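PDB 2QGM: succinoglycan biosynthesis protein from Bacillus cereus ATCC 14579, which is of unconfirmed function but belongs to the erythromycin esterase-like family, so it may hydrolyse an ester or act on a related substrate. Local coordinates for residues Ile184-Val187 with Arg188-Pro192; Lys217-Pro220 with Lys221-Glu224; Asn229-Arg232 with Val233-Leu237; Ala290-Gln294 with Glu295-Gly299. All coordinates share one frame; numbering follows the deposited sequence.

Contact 1: residues Ile184-Val187 with Arg188-Pro192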
# COMPACT_ATOMS: atom_id res chain seq x y z
N ILE A 184 -24.10 -2.52 11.29
CA ILE A 184 -25.53 -2.57 11.59
C ILE A 184 -26.11 -3.98 11.44
O ILE A 184 -26.85 -4.45 12.31
CB ILE A 184 -26.34 -1.63 10.68
CG1 ILE A 184 -25.92 -0.17 10.90
CG2 ILE A 184 -27.83 -1.78 10.98
CD1 ILE A 184 -26.24 0.36 12.28
N ASP A 185 -25.79 -4.64 10.33
CA ASP A 185 -26.28 -5.98 10.07
C ASP A 185 -25.88 -6.93 11.19
O ASP A 185 -26.69 -7.73 11.66
CB ASP A 185 -25.74 -6.51 8.74
CG ASP A 185 -26.35 -5.81 7.55
OD1 ASP A 185 -27.33 -5.06 7.74
OD2 ASP A 185 -25.86 -6.00 6.43
N TYR A 186 -24.63 -6.84 11.62
CA TYR A 186 -24.15 -7.71 12.70
C TYR A 186 -24.95 -7.47 13.98
O TYR A 186 -25.39 -8.42 14.62
CB TYR A 186 -22.67 -7.46 12.97
CG TYR A 186 -22.20 -8.13 14.24
CD1 TYR A 186 -21.98 -9.50 14.28
CD2 TYR A 186 -22.04 -7.40 15.42
CE1 TYR A 186 -21.60 -10.14 15.45
CE2 TYR A 186 -21.66 -8.03 16.60
CZ TYR A 186 -21.44 -9.40 16.61
OH TYR A 186 -21.08 -10.03 17.78
N VAL A 187 -25.14 -6.21 14.34
CA VAL A 187 -25.88 -5.85 15.54
C VAL A 187 -27.33 -6.31 15.48
O VAL A 187 -27.87 -6.83 16.45
CB VAL A 187 -25.86 -4.32 15.76
CG1 VAL A 187 -26.75 -3.95 16.95
CG2 VAL A 187 -24.44 -3.86 16.00
N ARG A 188 -27.97 -6.13 14.33
CA ARG A 188 -29.37 -6.53 14.16
C ARG A 188 -29.57 -8.03 14.35
O ARG A 188 -30.60 -8.48 14.84
CB ARG A 188 -29.87 -6.12 12.78
CG ARG A 188 -31.35 -6.40 12.53
CD ARG A 188 -31.82 -5.81 11.21
NE ARG A 188 -31.06 -6.33 10.08
CZ ARG A 188 -30.35 -5.58 9.24
NH1 ARG A 188 -30.30 -4.26 9.40
NH2 ARG A 188 -29.69 -6.15 8.25
N LEU A 189 -28.55 -8.80 13.98
CA LEU A 189 -28.61 -10.25 14.08
C LEU A 189 -28.13 -10.81 15.41
O LEU A 189 -28.79 -11.67 16.01
CB LEU A 189 -27.79 -10.86 12.94
CG LEU A 189 -27.55 -12.37 12.86
CD1 LEU A 189 -28.86 -13.13 12.84
CD2 LEU A 189 -26.75 -12.66 11.60
N HIS A 190 -27.00 -10.32 15.89
CA HIS A 190 -26.42 -10.82 17.13
C HIS A 190 -26.62 -10.00 18.39
O HIS A 190 -26.68 -10.57 19.48
CB HIS A 190 -24.92 -11.07 16.91
CG HIS A 190 -24.64 -12.15 15.92
ND1 HIS A 190 -24.74 -13.49 16.23
CD2 HIS A 190 -24.29 -12.10 14.61
CE1 HIS A 190 -24.46 -14.22 15.16
NE2 HIS A 190 -24.18 -13.40 14.17
N ARG A 191 -26.72 -8.68 18.28
CA ARG A 191 -26.91 -7.84 19.46
C ARG A 191 -28.11 -6.92 19.25
O ARG A 191 -27.98 -5.70 19.21
CB ARG A 191 -25.64 -7.03 19.74
CG ARG A 191 -24.35 -7.82 19.51
CD ARG A 191 -23.12 -7.15 20.10
NE ARG A 191 -23.09 -7.29 21.55
CZ ARG A 191 -21.99 -7.13 22.29
NH1 ARG A 191 -20.83 -6.84 21.73
NH2 ARG A 191 -22.07 -7.28 23.61
N PRO A 192 -29.32 -7.51 19.12
CA PRO A 192 -30.58 -6.80 18.90
C PRO A 192 -30.96 -5.70 19.90
O PRO A 192 -31.70 -4.79 19.54
CB PRO A 192 -31.60 -7.94 18.88
CG PRO A 192 -31.00 -8.95 19.81
CD PRO A 192 -29.56 -8.94 19.36
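Ile184 to His190 form the last turns of helix 177-190, where Arg188 N donates a hydrogen bond to Ile184 O (2.9 Å) and His190 N donates one to Tyr186 O (2.8 Å), before Arg191 leaves the helical conformation. Asp185 and Arg188, three positions apart, run side by side, both side chains pointing the same way. Their salt bridge joins Asp185 OD1 to Arg188 NH2 at 2.6 Å, but the hydrogen bond within it is weak, bent to 129° at the hydrogen, and the carboxylate and guanidinium planes are turned well away from each other. Arg188 gets there by bending at chi3 (58°), which folds the guanidinium back over the helix until CA of Asp185 lies over one of its faces.

This is the C-terminal end of helix 177-190: helix 195-203 packs against Ile184 and Arg188, and the chain turns off through Arg191 and Pro192. Farther round the helix, Tyr186 has CG anti to its backbone nitrogen (chi1 169°), and the ring is carried along to the residues of the next turn. CB of His190 sits over the tyrosine face, 4.1 Å from the ring centroid, in a CH-pi contact. The imidazole itself has slid off, with Tyr186 CE1 3.4 Å from His190 CD2 and little ring overlap. The aliphatic part of Arg191 comes within 3.9 Å, CD to Tyr186 CE2, while its NH1 forms a salt bridge with Asp239.

Contact 2: residues Lys217-Pro220 with Lys221-Glu224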
# COMPACT_ATOMS: atom_id res chain seq x y z
N LYS A 217 -16.23 19.74 5.54
CA LYS A 217 -17.10 20.91 5.41
C LYS A 217 -18.00 21.06 6.63
O LYS A 217 -18.69 22.07 6.80
CB LYS A 217 -17.95 20.79 4.13
CG LYS A 217 -17.13 20.85 2.85
CD LYS A 217 -17.93 20.50 1.60
CE LYS A 217 -19.02 21.51 1.29
NZ LYS A 217 -19.69 21.18 -0.00
N LEU A 218 -18.00 20.04 7.48
CA LEU A 218 -18.81 20.05 8.70
C LEU A 218 -18.22 21.04 9.69
O LEU A 218 -17.01 21.30 9.68
CB LEU A 218 -18.83 18.66 9.34
CG LEU A 218 -19.57 17.55 8.60
CD1 LEU A 218 -19.21 16.19 9.19
CD2 LEU A 218 -21.06 17.81 8.69
N THR A 219 -19.07 21.59 10.55
CA THR A 219 -18.62 22.53 11.57
C THR A 219 -17.90 21.75 12.67
O THR A 219 -18.05 20.53 12.77
CB THR A 219 -19.81 23.24 12.21
OG1 THR A 219 -20.68 22.26 12.80
CG2 THR A 219 -20.58 24.04 11.17
N PRO A 220 -17.11 22.44 13.51
CA PRO A 220 -16.40 21.76 14.59
C PRO A 220 -17.39 21.00 15.47
O PRO A 220 -17.12 19.89 15.92
CB PRO A 220 -15.74 22.91 15.34
CG PRO A 220 -15.47 23.91 14.25
CD PRO A 220 -16.78 23.88 13.48
N LYS A 221 -18.54 21.61 15.71
CA LYS A 221 -19.56 21.01 16.54
C LYS A 221 -20.03 19.65 16.02
O LYS A 221 -20.11 18.69 16.79
CB LYS A 221 -20.75 21.97 16.67
CG LYS A 221 -21.95 21.43 17.42
CD LYS A 221 -23.02 22.51 17.58
CE LYS A 221 -24.23 22.00 18.34
NZ LYS A 221 -24.96 20.95 17.58
N LEU A 222 -20.34 19.55 14.73
CA LEU A 222 -20.80 18.28 14.18
C LEU A 222 -19.70 17.23 14.17
O LEU A 222 -19.97 16.04 14.35
CB LEU A 222 -21.35 18.49 12.77
CG LEU A 222 -22.68 19.25 12.75
CD1 LEU A 222 -23.02 19.68 11.34
CD2 LEU A 222 -23.77 18.36 13.33
N LYS A 223 -18.46 17.67 13.98
CA LYS A 223 -17.33 16.75 13.97
C LYS A 223 -17.14 16.12 15.35
O LYS A 223 -16.96 14.91 15.45
CB LYS A 223 -16.06 17.47 13.53
CG LYS A 223 -16.05 17.89 12.07
CD LYS A 223 -14.74 18.58 11.70
CE LYS A 223 -14.83 19.24 10.33
NZ LYS A 223 -13.63 20.06 10.01
N GLU A 224 -17.17 16.94 16.40
CA GLU A 224 -17.01 16.43 17.77
C GLU A 224 -18.10 15.42 18.07
O GLU A 224 -17.86 14.35 18.64
CB GLU A 224 -17.10 17.57 18.79
CG GLU A 224 -15.94 18.57 18.78
CD GLU A 224 -14.64 17.96 19.27
OE1 GLU A 224 -14.66 17.17 20.24
OE2 GLU A 224 -13.58 18.29 18.69
O HOH W 1 -14.90 22.61 10.83
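Lys223 reaches back past the start of its own helix to Leu218. Its CB lies near two carbonyl oxygens, 3.6 Å from Pro220 O and slightly farther from Thr219 O. CG comes closer to Thr219 O, at 3.4 Å, and also touches CB of Leu218. From there the chain is extended, CD passing on toward Leu218, so that CE rests 3.1 Å from Leu218 O. At the tip, Lys223 NZ donates to a water 3.0 Å away. This water in turn donates to Leu218 O at 2.7 Å; a weak hydrogen bond from NZ to Met216 O supplies a second carbonyl.

Thr219 is the N-cap of helix 220-236. Its hydroxyl oxygen takes the position between the backbone nitrogen and the carbonyl carbon (chi1 59°), which turns OG1 toward Leu222 N for a weak capping bond of 3.3 Å. Pro220 follows as the first helical residue, a common place for proline because no N-H is needed there. The regular pattern begins with Lys223 N to Thr219 O and Glu224 N to Pro220 O. Beside the cap, the two leucines cross at about a right angle, Leu218 CD2 touching Leu222 CD1 at 3.8 Å, and Phe208 packs on Leu218.

An ammonium group near a helix N-terminus would be expected to feel an unfavourable helix dipole; the two carbonyls, one of them reached through water, probably offset this while tying the incoming loop to the first turn.

Contact 3: residues Asn229-Arg232 with Val233-Leu237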
# COMPACT_ATOMS: atom_id res chain seq x y z
N ASN A 229 -20.15 9.81 18.64
CA ASN A 229 -21.09 8.77 18.24
C ASN A 229 -20.35 7.52 17.74
O ASN A 229 -20.72 6.40 18.07
CB ASN A 229 -22.02 9.28 17.14
CG ASN A 229 -23.04 10.30 17.65
OD1 ASN A 229 -22.93 10.78 18.78
ND2 ASN A 229 -24.02 10.62 16.82
N ALA A 230 -19.30 7.73 16.94
CA ALA A 230 -18.52 6.63 16.38
C ALA A 230 -17.77 5.87 17.46
O ALA A 230 -17.69 4.65 17.45
CB ALA A 230 -17.53 7.15 15.35
N GLU A 231 -17.20 6.62 18.40
CA GLU A 231 -16.46 6.01 19.49
C GLU A 231 -17.42 5.19 20.35
O GLU A 231 -17.06 4.12 20.84
CB GLU A 231 -15.78 7.10 20.33
CG GLU A 231 -15.09 6.60 21.59
CD GLU A 231 -14.14 7.62 22.17
OE1 GLU A 231 -14.35 8.83 21.97
OE2 GLU A 231 -13.17 7.20 22.85
N ARG A 232 -18.65 5.69 20.50
CA ARG A 232 -19.69 5.04 21.29
C ARG A 232 -20.00 3.65 20.75
O ARG A 232 -20.01 2.67 21.50
CB ARG A 232 -20.96 5.89 21.27
CG ARG A 232 -22.04 5.43 22.25
CD ARG A 232 -23.37 6.13 21.98
NE ARG A 232 -23.19 7.55 21.66
CZ ARG A 232 -22.67 8.45 22.49
NH1 ARG A 232 -22.26 8.09 23.70
NH2 ARG A 232 -22.53 9.71 22.10
N VAL A 233 -20.24 3.56 19.45
CA VAL A 233 -20.54 2.27 18.84
C VAL A 233 -19.36 1.30 18.89
O VAL A 233 -19.55 0.11 19.11
CB VAL A 233 -20.98 2.44 17.38
CG1 VAL A 233 -21.34 1.08 16.79
CG2 VAL A 233 -22.16 3.38 17.30
N ALA A 234 -18.15 1.80 18.68
CA ALA A 234 -16.97 0.94 18.71
C ALA A 234 -16.85 0.34 20.11
O ALA A 234 -16.53 -0.84 20.25
CB ALA A 234 -15.71 1.73 18.36
N ARG A 235 -17.11 1.15 21.13
CA ARG A 235 -17.05 0.68 22.51
C ARG A 235 -18.04 -0.46 22.71
O ARG A 235 -17.71 -1.50 23.28
CB ARG A 235 -17.40 1.82 23.47
CG ARG A 235 -16.38 2.95 23.52
CD ARG A 235 -15.13 2.53 24.28
NE ARG A 235 -14.17 3.63 24.41
CZ ARG A 235 -13.02 3.55 25.06
NH1 ARG A 235 -12.66 2.42 25.65
NH2 ARG A 235 -12.21 4.61 25.11
N LEU A 236 -19.26 -0.24 22.23
CA LEU A 236 -20.34 -1.22 22.36
C LEU A 236 -20.01 -2.57 21.74
O LEU A 236 -20.57 -3.59 22.12
CB LEU A 236 -21.60 -0.66 21.70
CG LEU A 236 -22.24 0.59 22.32
CD1 LEU A 236 -23.22 1.19 21.33
CD2 LEU A 236 -22.93 0.23 23.63
N LEU A 237 -19.08 -2.57 20.78
CA LEU A 237 -18.72 -3.80 20.11
C LEU A 237 -17.32 -4.30 20.44
O LEU A 237 -16.83 -5.23 19.80
CB LEU A 237 -18.86 -3.62 18.60
CG LEU A 237 -20.25 -3.22 18.11
CD1 LEU A 237 -20.19 -2.94 16.62
CD2 LEU A 237 -21.26 -4.32 18.41
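Asn229 to Leu236 follow a regular alpha-helical course, the amides of Val233, Ala234, Arg235 and Leu236 each donating to the carbonyl four residues earlier; the bond from Arg235 N to Glu231 O measures 3.0 Å. At the end the helix tightens: Leu237 N bonds to Ala234 O at 3.1 Å and only weakly to Val233 O, as Leu237 leaves the helical conformation.

The charged pair is Glu231 and Arg235, one turn apart. Glu231 stands out straight, with CG anti to the backbone nitrogen (chi1 174°) and the rest extended. Arg235 instead starts back toward the preceding turn, its CG only 3.0 Å from Glu231 O, and then kinks at chi2 (-74°) to run alongside the glutamate. The two flat ends lie nearly parallel, 16° apart, with Glu231 OE2 near the guanidinium plane at its edge. The salt bridge is nonetheless loose, 3.6 Å from OE2 to Arg235 NH2, and OE1 has a second, long and weak ion pair with Lys227.

Elsewhere carbon packs on carbonyl oxygen: Leu236 CG lies 3.2 Å from Arg232 O, and Val233 CG2 lies 3.4 Å from Asn229 O. Val233 also meets Val198 and Tyr202 of helix 195-203, whereas Ala230 rests on Ile263 and Thr267 of helix 253-269.

An i to i+4 Glu-Arg pair along one flank, with small and branched apolar residues facing neighbouring helices, is characteristic of an amphipathic helix, here packed among helices 177-190, 195-203 and 253-269.

Contact 4: residues Ala290-Gln294 with Glu295-Gly299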
# COMPACT_ATOMS: atom_id res chain seq x y z
N ALA A 290 -2.83 -2.50 9.05
CA ALA A 290 -1.93 -3.56 8.59
C ALA A 290 -1.62 -4.53 9.73
O ALA A 290 -1.64 -5.75 9.54
CB ALA A 290 -0.66 -2.95 8.06
N MSE A 291 -1.34 -3.99 10.91
CA MSE A 291 -1.04 -4.81 12.07
C MSE A 291 -2.28 -5.50 12.60
O MSE A 291 -2.20 -6.60 13.14
CB MSE A 291 -0.38 -3.95 13.16
CG MSE A 291 1.04 -3.58 12.74
SE MSE A 291 2.06 -2.52 14.00
CE MSE A 291 2.11 -3.77 15.48
N TRP A 292 -3.45 -4.88 12.43
CA TRP A 292 -4.67 -5.52 12.88
C TRP A 292 -4.87 -6.81 12.06
O TRP A 292 -5.29 -7.83 12.59
CB TRP A 292 -5.88 -4.60 12.67
CG TRP A 292 -7.18 -5.34 12.77
CD1 TRP A 292 -7.86 -5.67 13.91
CD2 TRP A 292 -7.93 -5.89 11.68
NE1 TRP A 292 -8.99 -6.39 13.59
CE2 TRP A 292 -9.05 -6.54 12.23
CE3 TRP A 292 -7.76 -5.89 10.29
CZ2 TRP A 292 -10.00 -7.20 11.43
CZ3 TRP A 292 -8.70 -6.54 9.50
CH2 TRP A 292 -9.81 -7.19 10.07
N ALA A 293 -4.55 -6.74 10.78
CA ALA A 293 -4.71 -7.89 9.91
C ALA A 293 -3.82 -9.05 10.36
O ALA A 293 -4.25 -10.20 10.39
CB ALA A 293 -4.40 -7.52 8.47
N GLN A 294 -2.57 -8.72 10.68
CA GLN A 294 -1.61 -9.74 11.10
C GLN A 294 -2.01 -10.38 12.42
O GLN A 294 -2.01 -11.61 12.55
CB GLN A 294 -0.23 -9.11 11.26
CG GLN A 294 0.84 -10.07 11.76
CD GLN A 294 1.05 -11.26 10.84
OE1 GLN A 294 0.96 -11.15 9.62
NE2 GLN A 294 1.33 -12.41 11.44
N GLU A 295 -2.37 -9.57 13.40
CA GLU A 295 -2.73 -10.10 14.71
C GLU A 295 -4.06 -10.85 14.72
O GLU A 295 -4.27 -11.71 15.57
CB GLU A 295 -2.76 -8.99 15.76
CG GLU A 295 -3.77 -7.90 15.50
CD GLU A 295 -3.82 -6.87 16.63
OE1 GLU A 295 -4.34 -7.21 17.72
OE2 GLU A 295 -3.33 -5.74 16.42
N THR A 296 -4.93 -10.54 13.78
CA THR A 296 -6.24 -11.18 13.72
C THR A 296 -6.26 -12.48 12.93
O THR A 296 -6.84 -13.47 13.37
CB THR A 296 -7.29 -10.23 13.13
OG1 THR A 296 -7.31 -9.02 13.89
CG2 THR A 296 -8.67 -10.88 13.16
N PHE A 297 -5.61 -12.47 11.77
CA PHE A 297 -5.62 -13.64 10.90
C PHE A 297 -4.35 -14.48 10.91
O PHE A 297 -4.35 -15.61 10.43
CB PHE A 297 -5.94 -13.18 9.48
CG PHE A 297 -7.27 -12.48 9.37
CD1 PHE A 297 -8.46 -13.19 9.61
CD2 PHE A 297 -7.35 -11.12 9.07
CE1 PHE A 297 -9.69 -12.55 9.54
CE2 PHE A 297 -8.58 -10.47 9.00
CZ PHE A 297 -9.76 -11.18 9.24
N GLY A 298 -3.27 -13.94 11.47
CA GLY A 298 -2.02 -14.68 11.53
C GLY A 298 -1.39 -14.81 10.16
O GLY A 298 -1.71 -14.05 9.26
N GLY A 299 -0.49 -15.78 10.01
CA GLY A 299 0.18 -15.96 8.73
C GLY A 299 1.20 -14.86 8.56
O GLY A 299 1.95 -14.57 9.50
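Gln294, Glu295 and Trp292 carry the contact at the C-terminal end of helix 276-297. Gln294 bends at chi2 (60°) and sends its amide past the helix end. NE2 donates to Gly299 O at 3.0 Å along a nearly straight line (167°); the oxygen lies in the plane of the glutamine amide, but the donor stands above the plane of the glycine carbonyl. OE1 is hydrogen-bonded to the hydroxyl of Thr301.

That pairing ties the helix to the strand it leads into: Gly298 and Gly299, both with positive phi, make the turn, and strand 301-304 then enters the central sheet between strands 76-79 and 108-111. The turn starts with Gly298 N bonded to Gln294 O at 2.9 Å.

Glu295 has CG between its backbone nitrogen and carbonyl carbon (chi1 62°), which sets CG 3.1 Å from Met291 O and 3.3 Å from Trp292 O; beyond CG the chain is extended. Trp292 O itself is gripped by two donors from opposite faces of its plane, Thr296 N and the threonine hydroxyl, with Thr296 OG1 2.7 Å from Trp292 O. The same hydroxyl oxygen sits over one face of the indole, near its rim. Farther out, Phe297 turns an edge toward the indole face in an offset edge-to-face pair, Trp292 CH2 to Phe297 CE2 being 3.7 Å, and Trp255 of helix 253-269 packs against both rings.

Each contact closes one or two turns of local chain, and the four follow in series without nesting or crossing. Contact 1 ends helix 177-190. After helix 195-203, contact 2 starts helix 220-236 and contact 3 finishes it, their centres about 18 Å apart. There the chain returns to contact 1: Leu237 CD2 packs on Arg191 CD (3.8 Å) and near Val187 and Tyr186, joining the C-terminal ends of two helices. Contact 4 lies farther on, where helix 276-297 gives way to a central strand, its centre about 22 Å from that of contact 3. Helix 253-269 touches side chains of both contacts 3 and 4 and so links them.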